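Long-range contacts in fibrillarin-like rRNA/tRNA 2'-O-methyltransferase (PDB 4DF3), which probably methylates ribose 2'-hydroxyls of rRNA and tRNA, using S-adenosyl-L-methionine as methyl donor and a guide RNA to choose the site: residues V2-V7 with V19-G24; D11-V16 with L26-K31; L73-G78 with S93-I98. The protein carries 2 engineered substitutions. All blocks are in the same frame, centred on the assembly; numbering follows the deposited sequence.

Contact 1 of 3, residues V2-V7 with V19-G24; sequences VEVVSV and VELEDG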
loop_
_atom_site.group_PDB
_atom_site.type_symbol
_atom_site.label_atom_id
_atom_site.label_comp_id
_atom_site.label_asym_id
_atom_site.label_seq_id
_atom_site.Cartn_x
_atom_site.Cartn_y
_atom_site.Cartn_z
ATOM N N VAL A 2 -14.778 -3.713 -18.338
ATOM C CA VAL A 2 -14.118 -2.971 -19.432
ATOM C C VAL A 2 -13.386 -3.986 -20.362
ATOM O O VAL A 2 -12.747 -4.880 -19.843
ATOM C CB VAL A 2 -13.115 -1.905 -18.853
ATOM C CG1 VAL A 2 -12.175 -1.410 -19.940
ATOM C CG2 VAL A 2 -13.895 -0.729 -18.170
ATOM N N GLU A 3 -13.498 -3.869 -21.700
ATOM C CA GLU A 3 -12.834 -4.826 -22.633
ATOM C C GLU A 3 -11.354 -4.550 -22.760
ATOM O O GLU A 3 -10.909 -3.399 -22.769
ATOM C CB GLU A 3 -13.442 -4.791 -24.056
ATOM C CG GLU A 3 -14.948 -5.017 -24.105
ATOM C CD GLU A 3 -15.329 -6.441 -23.804
ATOM O OE1 GLU A 3 -14.419 -7.317 -23.762
ATOM O OE2 GLU A 3 -16.546 -6.683 -23.602
ATOM N N VAL A 4 -10.559 -5.602 -22.862
ATOM C CA VAL A 4 -9.134 -5.383 -22.955
ATOM C C VAL A 4 -8.569 -6.207 -24.087
ATOM O O VAL A 4 -9.049 -7.326 -24.348
ATOM C CB VAL A 4 -8.406 -5.799 -21.652
ATOM C CG1 VAL A 4 -8.846 -4.935 -20.466
ATOM C CG2 VAL A 4 -8.601 -7.242 -21.367
ATOM N N VAL A 5 -7.485 -5.717 -24.658
ATOM C CA VAL A 5 -6.834 -6.454 -25.760
ATOM C C VAL A 5 -5.869 -7.529 -25.282
ATOM O O VAL A 5 -5.658 -8.535 -25.964
ATOM C CB VAL A 5 -6.209 -5.506 -26.833
ATOM C CG1 VAL A 5 -7.278 -4.531 -27.377
ATOM C CG2 VAL A 5 -5.018 -4.776 -26.343
ATOM N N SER A 6 -5.286 -7.319 -24.102
ATOM C CA SER A 6 -4.353 -8.293 -23.510
ATOM C C SER A 6 -4.157 -7.995 -22.039
ATOM O O SER A 6 -4.376 -6.854 -21.591
ATOM C CB SER A 6 -2.977 -8.238 -24.138
ATOM O OG SER A 6 -2.451 -6.926 -23.995
ATOM N N VAL A 7 -3.749 -9.029 -21.311
ATOM C CA VAL A 7 -3.422 -8.919 -19.876
ATOM C C VAL A 7 -2.175 -9.795 -19.778
ATOM O O VAL A 7 -2.173 -10.930 -20.255
ATOM C CB VAL A 7 -4.570 -9.443 -18.947
ATOM C CG1 VAL A 7 -4.144 -9.391 -17.461
ATOM C CG2 VAL A 7 -5.905 -8.625 -19.146
ATOM N N VAL A 19 -2.210 -4.283 -18.424
ATOM C CA VAL A 19 -3.487 -4.414 -19.148
ATOM C C VAL A 19 -3.452 -3.414 -20.315
ATOM O O VAL A 19 -3.261 -2.232 -20.097
ATOM C CB VAL A 19 -4.728 -4.153 -18.218
ATOM C CG1 VAL A 19 -6.076 -4.138 -19.019
ATOM C CG2 VAL A 19 -4.781 -5.153 -17.072
ATOM N N GLU A 20 -3.663 -3.870 -21.560
ATOM C CA GLU A 20 -3.758 -2.921 -22.639
ATOM C C GLU A 20 -5.217 -2.745 -23.030
ATOM O O GLU A 20 -5.904 -3.734 -23.331
ATOM C CB GLU A 20 -2.964 -3.411 -23.856
ATOM C CG GLU A 20 -3.195 -2.537 -25.118
ATOM C CD GLU A 20 -2.123 -2.756 -26.173
ATOM O OE1 GLU A 20 -1.151 -3.513 -25.908
ATOM O OE2 GLU A 20 -2.267 -2.154 -27.243
ATOM N N LEU A 21 -5.688 -1.503 -23.069
ATOM C CA LEU A 21 -7.088 -1.251 -23.449
ATOM C C LEU A 21 -7.248 -1.086 -24.977
ATOM O O LEU A 21 -6.257 -1.153 -25.714
ATOM C CB LEU A 21 -7.699 -0.090 -22.661
ATOM C CG LEU A 21 -7.473 -0.015 -21.140
ATOM C CD1 LEU A 21 -7.973 1.309 -20.582
ATOM C CD2 LEU A 21 -8.179 -1.147 -20.356
ATOM N N GLU A 22 -8.501 -0.956 -25.436
ATOM C CA GLU A 22 -8.820 -0.741 -26.875
ATOM C C GLU A 22 -7.832 0.142 -27.676
ATOM O O GLU A 22 -7.433 -0.204 -28.806
ATOM C CB GLU A 22 -10.218 -0.149 -26.984
ATOM C CG GLU A 22 -11.343 -0.965 -26.274
ATOM C CD GLU A 22 -12.684 -0.553 -26.788
ATOM O OE1 GLU A 22 -12.731 0.544 -27.387
ATOM O OE2 GLU A 22 -13.690 -1.302 -26.640
ATOM N N ASP A 23 -7.431 1.274 -27.082
ATOM C CA ASP A 23 -6.684 2.334 -27.793
ATOM C C ASP A 23 -5.158 2.206 -27.698
ATOM O O ASP A 23 -4.390 3.126 -28.077
ATOM C CB ASP A 23 -7.115 3.703 -27.265
ATOM C CG ASP A 23 -7.117 3.785 -25.747
ATOM O OD1 ASP A 23 -6.869 2.787 -25.056
ATOM O OD2 ASP A 23 -7.365 4.885 -25.219
ATOM N N GLY A 24 -4.721 1.066 -27.169
ATOM C CA GLY A 24 -3.329 0.863 -26.872
ATOM C C GLY A 24 -2.817 1.469 -25.560
ATOM O O GLY A 24 -1.641 1.262 -25.269
#

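Contact 2 of 3, residues D11-V16 with L26-K31; sequences DRWRGV and LRIATK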
loop_
_atom_site.group_PDB
_atom_site.type_symbol
_atom_site.label_atom_id
_atom_site.label_comp_id
_atom_site.label_asym_id
_atom_site.label_seq_id
_atom_site.Cartn_x
_atom_site.Cartn_y
_atom_site.Cartn_z
ATOM N N ASP A 11 6.826 -8.179 -15.493
ATOM C CA ASP A 11 8.034 -9.037 -15.420
ATOM C C ASP A 11 8.702 -9.029 -14.061
ATOM O O ASP A 11 9.365 -10.041 -13.648
ATOM C CB ASP A 11 9.051 -8.681 -16.492
ATOM C CG ASP A 11 8.564 -9.079 -17.875
ATOM O OD1 ASP A 11 8.036 -10.221 -18.027
ATOM O OD2 ASP A 11 8.692 -8.240 -18.781
ATOM N N ARG A 12 8.467 -7.954 -13.318
ATOM C CA ARG A 12 9.113 -7.824 -11.994
ATOM C C ARG A 12 8.138 -7.697 -10.799
ATOM O O ARG A 12 8.444 -8.201 -9.678
ATOM C CB ARG A 12 9.996 -6.604 -12.026
ATOM C CG ARG A 12 11.157 -6.753 -13.014
ATOM C CD ARG A 12 11.942 -5.481 -13.207
ATOM N NE ARG A 12 11.249 -4.391 -13.893
ATOM C CZ ARG A 12 10.867 -3.287 -13.278
ATOM N NH1 ARG A 12 11.104 -3.167 -11.965
ATOM N NH2 ARG A 12 10.278 -2.318 -13.945
ATOM N N TRP A 13 7.023 -6.979 -11.012
ATOM C CA TRP A 13 5.996 -6.791 -9.920
ATOM C C TRP A 13 5.065 -7.989 -9.990
ATOM O O TRP A 13 4.036 -7.967 -10.675
ATOM C CB TRP A 13 5.207 -5.506 -10.088
ATOM C CG TRP A 13 6.006 -4.280 -10.479
ATOM C CD1 TRP A 13 7.271 -3.990 -10.085
ATOM C CD2 TRP A 13 5.543 -3.133 -11.199
ATOM N NE1 TRP A 13 7.662 -2.761 -10.563
ATOM C CE2 TRP A 13 6.623 -2.208 -11.252
ATOM C CE3 TRP A 13 4.346 -2.801 -11.830
ATOM C CZ2 TRP A 13 6.534 -1.004 -11.911
ATOM C CZ3 TRP A 13 4.234 -1.599 -12.518
ATOM C CH2 TRP A 13 5.362 -0.698 -12.568
ATOM N N ARG A 14 5.438 -9.049 -9.283
ATOM C CA ARG A 14 4.669 -10.302 -9.317
ATOM C C ARG A 14 3.267 -10.017 -8.753
ATOM O O ARG A 14 3.163 -9.339 -7.771
ATOM C CB ARG A 14 5.345 -11.359 -8.449
ATOM C CG ARG A 14 6.660 -11.879 -9.003
ATOM C CD ARG A 14 6.903 -13.337 -8.475
ATOM N NE ARG A 14 8.265 -13.791 -8.748
ATOM C CZ ARG A 14 8.601 -14.619 -9.727
ATOM N NH1 ARG A 14 7.654 -15.134 -10.552
ATOM N NH2 ARG A 14 9.879 -14.938 -9.872
ATOM N N GLY A 15 2.220 -10.600 -9.350
ATOM C CA GLY A 15 0.828 -10.401 -8.864
ATOM C C GLY A 15 0.193 -9.104 -9.438
ATOM O O GLY A 15 -0.946 -8.736 -9.102
ATOM N N VAL A 16 0.968 -8.371 -10.209
ATOM C CA VAL A 16 0.511 -7.162 -10.876
ATOM C C VAL A 16 0.549 -7.461 -12.372
ATOM O O VAL A 16 1.522 -8.067 -12.850
ATOM C CB VAL A 16 1.369 -5.918 -10.547
ATOM C CG1 VAL A 16 0.729 -4.642 -11.252
ATOM C CG2 VAL A 16 1.449 -5.721 -8.941
ATOM N N LEU A 26 -2.429 1.846 -21.400
ATOM C CA LEU A 26 -2.081 0.763 -20.541
ATOM C C LEU A 26 -2.509 1.089 -19.108
ATOM O O LEU A 26 -2.591 2.269 -18.710
ATOM C CB LEU A 26 -0.578 0.493 -20.614
ATOM C CG LEU A 26 0.069 -0.172 -21.855
ATOM C CD1 LEU A 26 1.612 -0.188 -21.644
ATOM C CD2 LEU A 26 -0.431 -1.574 -22.090
ATOM N N ARG A 27 -2.806 0.017 -18.357
ATOM C CA ARG A 27 -3.186 0.124 -16.931
ATOM C C ARG A 27 -2.513 -1.023 -16.197
ATOM O O ARG A 27 -1.969 -1.914 -16.823
ATOM C CB ARG A 27 -4.703 -0.021 -16.823
ATOM C CG ARG A 27 -5.465 1.029 -17.602
ATOM C CD ARG A 27 -5.350 2.368 -16.846
ATOM N NE ARG A 27 -6.367 3.303 -17.300
ATOM C CZ ARG A 27 -6.385 3.819 -18.527
ATOM N NH1 ARG A 27 -5.390 3.527 -19.388
ATOM N NH2 ARG A 27 -7.372 4.652 -18.862
ATOM N N ILE A 28 -2.485 -0.972 -14.865
ATOM C CA ILE A 28 -2.066 -2.125 -14.103
ATOM C C ILE A 28 -3.233 -2.613 -13.327
ATOM O O ILE A 28 -4.209 -1.878 -13.135
ATOM C CB ILE A 28 -0.887 -1.847 -13.161
ATOM C CG1 ILE A 28 -1.160 -0.587 -12.319
ATOM C CG2 ILE A 28 0.400 -1.750 -14.015
ATOM C CD1 ILE A 28 -0.089 -0.352 -11.167
ATOM N N ALA A 29 -3.176 -3.887 -12.903
ATOM C CA ALA A 29 -4.372 -4.480 -12.301
ATOM C C ALA A 29 -3.854 -5.630 -11.390
ATOM O O ALA A 29 -2.727 -6.071 -11.539
ATOM C CB ALA A 29 -5.304 -5.042 -13.349
ATOM N N THR A 30 -4.673 -6.029 -10.423
ATOM C CA THR A 30 -4.361 -7.213 -9.663
ATOM C C THR A 30 -5.456 -8.306 -9.971
ATOM O O THR A 30 -6.506 -8.009 -10.461
ATOM C CB THR A 30 -4.311 -6.932 -8.187
ATOM O OG1 THR A 30 -5.499 -6.215 -7.783
ATOM C CG2 THR A 30 -3.073 -6.198 -7.875
ATOM N N LYS A 31 -5.149 -9.568 -9.687
ATOM C CA LYS A 31 -6.124 -10.621 -9.898
ATOM C C LYS A 31 -7.069 -10.640 -8.717
ATOM O O LYS A 31 -6.633 -10.729 -7.548
ATOM C CB LYS A 31 -5.419 -11.975 -10.003
ATOM C CG LYS A 31 -6.366 -13.098 -10.436
ATOM C CD LYS A 31 -5.569 -14.426 -10.590
ATOM C CE LYS A 31 -4.808 -14.375 -11.934
ATOM N NZ LYS A 31 -4.071 -15.670 -12.236
HETATM O O HOH W 1 -2.919 -10.100 -7.935
#

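Contact 3 of 3, residues L73-G78 with S93-I98; sequences LPVKEG and SHMSDI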
loop_
_atom_site.group_PDB
_atom_site.type_symbol
_atom_site.label_atom_id
_atom_site.label_comp_id
_atom_site.label_asym_id
_atom_site.label_seq_id
_atom_site.Cartn_x
_atom_site.Cartn_y
_atom_site.Cartn_z
ATOM N N LEU A 73 8.545 -4.138 -6.231
ATOM C CA LEU A 73 7.356 -4.279 -5.411
ATOM C C LEU A 73 7.662 -5.255 -4.273
ATOM O O LEU A 73 7.701 -6.428 -4.491
ATOM C CB LEU A 73 6.199 -4.824 -6.231
ATOM C CG LEU A 73 4.893 -5.153 -5.487
ATOM C CD1 LEU A 73 4.459 -3.913 -4.728
ATOM C CD2 LEU A 73 3.813 -5.658 -6.420
ATOM N N PRO A 74 7.802 -4.743 -3.022
ATOM C CA PRO A 74 8.185 -5.675 -1.972
ATOM C C PRO A 74 7.046 -6.500 -1.418
ATOM O O PRO A 74 7.334 -7.416 -0.654
ATOM C CB PRO A 74 8.710 -4.759 -0.846
ATOM C CG PRO A 74 8.237 -3.453 -1.071
ATOM C CD PRO A 74 7.836 -3.326 -2.583
ATOM N N VAL A 75 5.795 -6.158 -1.775
ATOM C CA VAL A 75 4.617 -6.888 -1.289
ATOM C C VAL A 75 4.546 -8.200 -2.121
ATOM O O VAL A 75 4.444 -8.158 -3.362
ATOM C CB VAL A 75 3.268 -6.086 -1.523
ATOM C CG1 VAL A 75 2.009 -6.953 -1.135
ATOM C CG2 VAL A 75 3.234 -4.759 -0.735
ATOM N N LYS A 76 4.603 -9.340 -1.419
ATOM C CA LYS A 76 4.675 -10.687 -2.022
ATOM C C LYS A 76 3.581 -11.639 -1.547
ATOM O O LYS A 76 3.081 -11.539 -0.417
ATOM C CB LYS A 76 5.962 -11.415 -1.617
ATOM C CG LYS A 76 7.281 -10.717 -2.009
ATOM C CD LYS A 76 7.623 -11.058 -3.454
ATOM C CE LYS A 76 8.754 -10.176 -3.967
ATOM N NZ LYS A 76 8.810 -10.343 -5.498
ATOM N N GLU A 77 3.286 -12.616 -2.418
ATOM C CA GLU A 77 2.397 -13.702 -2.032
ATOM C C GLU A 77 2.728 -14.246 -0.638
ATOM O O GLU A 77 3.897 -14.536 -0.314
ATOM C CB GLU A 77 2.484 -14.826 -3.068
ATOM C CG GLU A 77 1.532 -15.974 -2.731
ATOM C CD GLU A 77 1.779 -17.177 -3.654
ATOM O OE1 GLU A 77 2.822 -17.199 -4.355
ATOM O OE2 GLU A 77 0.925 -18.089 -3.654
ATOM N N GLY A 78 1.696 -14.327 0.192
ATOM C CA GLY A 78 1.835 -14.817 1.596
ATOM C C GLY A 78 2.318 -13.888 2.701
ATOM O O GLY A 78 2.438 -14.303 3.871
ATOM N N SER A 93 -6.957 -3.418 -0.547
ATOM C CA SER A 93 -7.646 -4.486 -1.285
ATOM C C SER A 93 -6.703 -5.075 -2.340
ATOM O O SER A 93 -6.730 -6.278 -2.636
ATOM C CB SER A 93 -8.951 -3.976 -1.982
ATOM O OG SER A 93 -8.678 -2.981 -2.980
ATOM N N HIS A 94 -5.917 -4.212 -2.974
ATOM C CA HIS A 94 -4.918 -4.724 -3.896
ATOM C C HIS A 94 -3.791 -5.483 -3.207
ATOM O O HIS A 94 -3.302 -6.512 -3.790
ATOM C CB HIS A 94 -4.371 -3.581 -4.808
ATOM C CG HIS A 94 -5.440 -2.999 -5.696
ATOM N ND1 HIS A 94 -5.855 -3.583 -6.881
ATOM C CD2 HIS A 94 -6.189 -1.887 -5.534
ATOM C CE1 HIS A 94 -6.844 -2.860 -7.391
ATOM N NE2 HIS A 94 -7.046 -1.812 -6.602
ATOM N N MET A 95 -3.378 -5.050 -2.027
ATOM C CA MET A 95 -2.382 -5.857 -1.269
ATOM C C MET A 95 -3.002 -7.241 -1.003
ATOM O O MET A 95 -2.338 -8.274 -1.185
ATOM C CB MET A 95 -2.011 -5.213 0.047
ATOM C CG MET A 95 -1.215 -4.000 -0.152
ATOM S SD MET A 95 -1.038 -3.264 1.483
ATOM C CE MET A 95 0.136 -1.930 1.292
ATOM N N SER A 96 -4.284 -7.257 -0.627
ATOM C CA SER A 96 -5.012 -8.515 -0.326
ATOM C C SER A 96 -5.017 -9.425 -1.570
ATOM O O SER A 96 -4.715 -10.630 -1.436
ATOM C CB SER A 96 -6.456 -8.204 0.181
ATOM O OG SER A 96 -7.315 -9.315 0.030
ATOM N N ASP A 97 -5.280 -8.845 -2.774
ATOM C CA ASP A 97 -5.149 -9.651 -3.991
ATOM C C ASP A 97 -3.759 -10.329 -4.142
ATOM O O ASP A 97 -3.684 -11.489 -4.504
ATOM C CB ASP A 97 -5.443 -8.824 -5.248
ATOM C CG ASP A 97 -6.911 -8.450 -5.382
ATOM O OD1 ASP A 97 -7.809 -9.118 -4.775
ATOM O OD2 ASP A 97 -7.201 -7.485 -6.153
ATOM N N ILE A 98 -2.690 -9.544 -3.961
ATOM C CA ILE A 98 -1.307 -10.017 -4.212
ATOM C C ILE A 98 -0.885 -11.048 -3.213
ATOM O O ILE A 98 -0.347 -12.107 -3.580
ATOM C CB ILE A 98 -0.336 -8.802 -4.203
ATOM C CG1 ILE A 98 -0.704 -7.928 -5.427
ATOM C CG2 ILE A 98 1.137 -9.204 -4.336
ATOM C CD1 ILE A 98 -0.096 -6.505 -5.297
#

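Contact 1 of 3, residues V2-V7 with V19-G24
Val5 and Ser6 meet Glu20 through the backbone, and two hydrogen bonds join the antiparallel chains here. Val5 N donates to Glu20 O at 2.9 Å. In return Glu20 N donates to Ser6 O at 3.1 Å, so the N-H and C=O of Glu20 are both satisfied by segment 2-7. Ser6 O also takes a CA-H...O contact from Val19 CA at 3.6 Å. Val19 itself bonds by its backbone to Arg27 of strand 26-31. Leu21 O accepts Gly24 N in a type I turn that runs from Leu21 to Gly24, and Asp23 OD1 bonds to Ser25 OG.

On the face carrying Ser6 and Glu20, the glutamate is stretched out, CG anti to the backbone N (chi1 172°). Its CB and CG methylenes and the carboxylate carbon CD pass Val5 CG2, while CB lies 3.6 Å from Ser6 OG. An alanine in place of Glu20 removes CG and CD and would probably leave Val5 CG2 covered on that side by CB alone, with a gap where the chain had lain. On the opposite face Val7 CG2 lies beside Val19 CG2, both side chains pointing the same way. Before the corner at Val5, Val4 CG1 and Val2 CG1 meet Leu21 CD2 at 3.8 Å and 4.0 Å. Branched aliphatic residues suit these covered places.

The contact belongs to the hairpin of strands 4-9 and 16-21. Strand 44-47 covers its valines and Leu21 with Phe45 and Tyr47, and strand 26-31 continues the sheet beyond Val19.

Contact 2 of 3, residues D11-V16 with L26-K31
Val16 CA comes within 3.5 Å of Ala29 O in a CA-H...O contact, as the chain leaves a type II turn from Trp13 to Val16 and draws alongside strand 26-31. The turn is closed by Val16 N bonding to Trp13 O. Gly15 holds its third position at positive phi (84°), where a CB would jam against the carbonyl O of Arg14.

The side chains then meet between turn and strand. Val16 turns CG1 anti to its backbone N (chi1 -176°), which brings that methyl to 3.8 Å from Ile28 CB. Ile28 CG2 meets the indole of Trp13 at the ring edge, near the ring plane, 4.1 Å from CZ3. Farther along, Thr30 CG2 lies 3.5 Å from Gly15 O. A threonine suits this place because its two branches divide the work: the methyl faces the turn, whereas OG1 bonds to His94 ND1 and Asp97 OD2 of helix 90-99.

Gly15 O and Lys31 N stand 4.3 Å apart, and a water spans them, donating to Gly15 O at 2.7 Å and accepting from Lys31 N at 2.9 Å. The chemistry is thus mixed: Val16, Ile28 and Trp13 pack as apolar groups, while polar backbone atoms are joined through water. Together they pack the loop between strands 4-9 and 16-21 against strand 26-31, which Thr30 in turn links to helix 90-99.

Contact 3 of 3, residues L73-G78 with S93-I98
Ile98, Val75 and Met95 meet in the Rossmann-like methyltransferase fold: the loop 73-78 leads into strand 80-84, and helix 90-99 is the helix of the beta-alpha-beta crossover from that strand to its parallel neighbour 104-109. The loop therefore lies against the helix that follows the strand it introduces.

Ile98 gives most to the contact, and its two branches take separate partners. CG2 stands anti to the backbone N, beside the carbonyl carbon, and sits 3.6 Å from Val75 O and 4.0 Å from Val75 CG1. On the other branch chi1 (-66°) sets CG1 anti to the carbonyl carbon, and chi2 (164°) extends CD1 toward Leu73 CD2, the two side chains reaching tip to tip at 4.2 Å. An isoleucine suits the place because its beta-branch lets one residue fill both directions at once.

Val75 crosses Ile98 at about a right angle. Its CG1 is the methyl turned to the helix, where it also comes within 4.5 Å of Met95 CG, one helical turn before Ile98. Beyond this pair Val75 touches Tyr177 of strand 176-183, and Met95 touches Ile105 of strand 104-109, which ties the loop and helix to the central sheet. Met95 is also close to the cofactor region, its side chain about 8 Å from the bound S-adenosylmethionine and about 4 Å from that of Thr91, which binds it. Elsewhere on the helix Asp97 forms salt bridges to Arg53 and Arg125.

Past the apolar patch the chains approach through backbone atoms, reinforced by a backbone bond between Gly78 and Ile99. At Glu77 the CA-H points to Ile98 O, a carbonyl near the end of helix 90-99, with CA 3.5 Å from that oxygen and an angle of 139° at the hydrogen.

Overall arrangement
From the N terminus, strand 4-9 opens contact 1, and the chain runs through the turn 11-16 into strand 16-21, which closes it. Contact 2 opens within that loop and closes on strand 26-31, so contacts 1 and 2 cross along the sequence. Their strands are neighbours in the five-stranded antiparallel sheet of the N-terminal region, joined directly by Val19 N and Arg27 O. Contact 3 follows in series, closing a loop that holds strand 80-84 of the seven-stranded sheet. It touches contact 2 at Val16 and Leu73 and through Thr30 with His94 and Asp97, tying the N-terminal sheet to helix 90-99 and the loop before strand 80-84. Contact 1 stays remote, its centre 23 Å from that of contact 3.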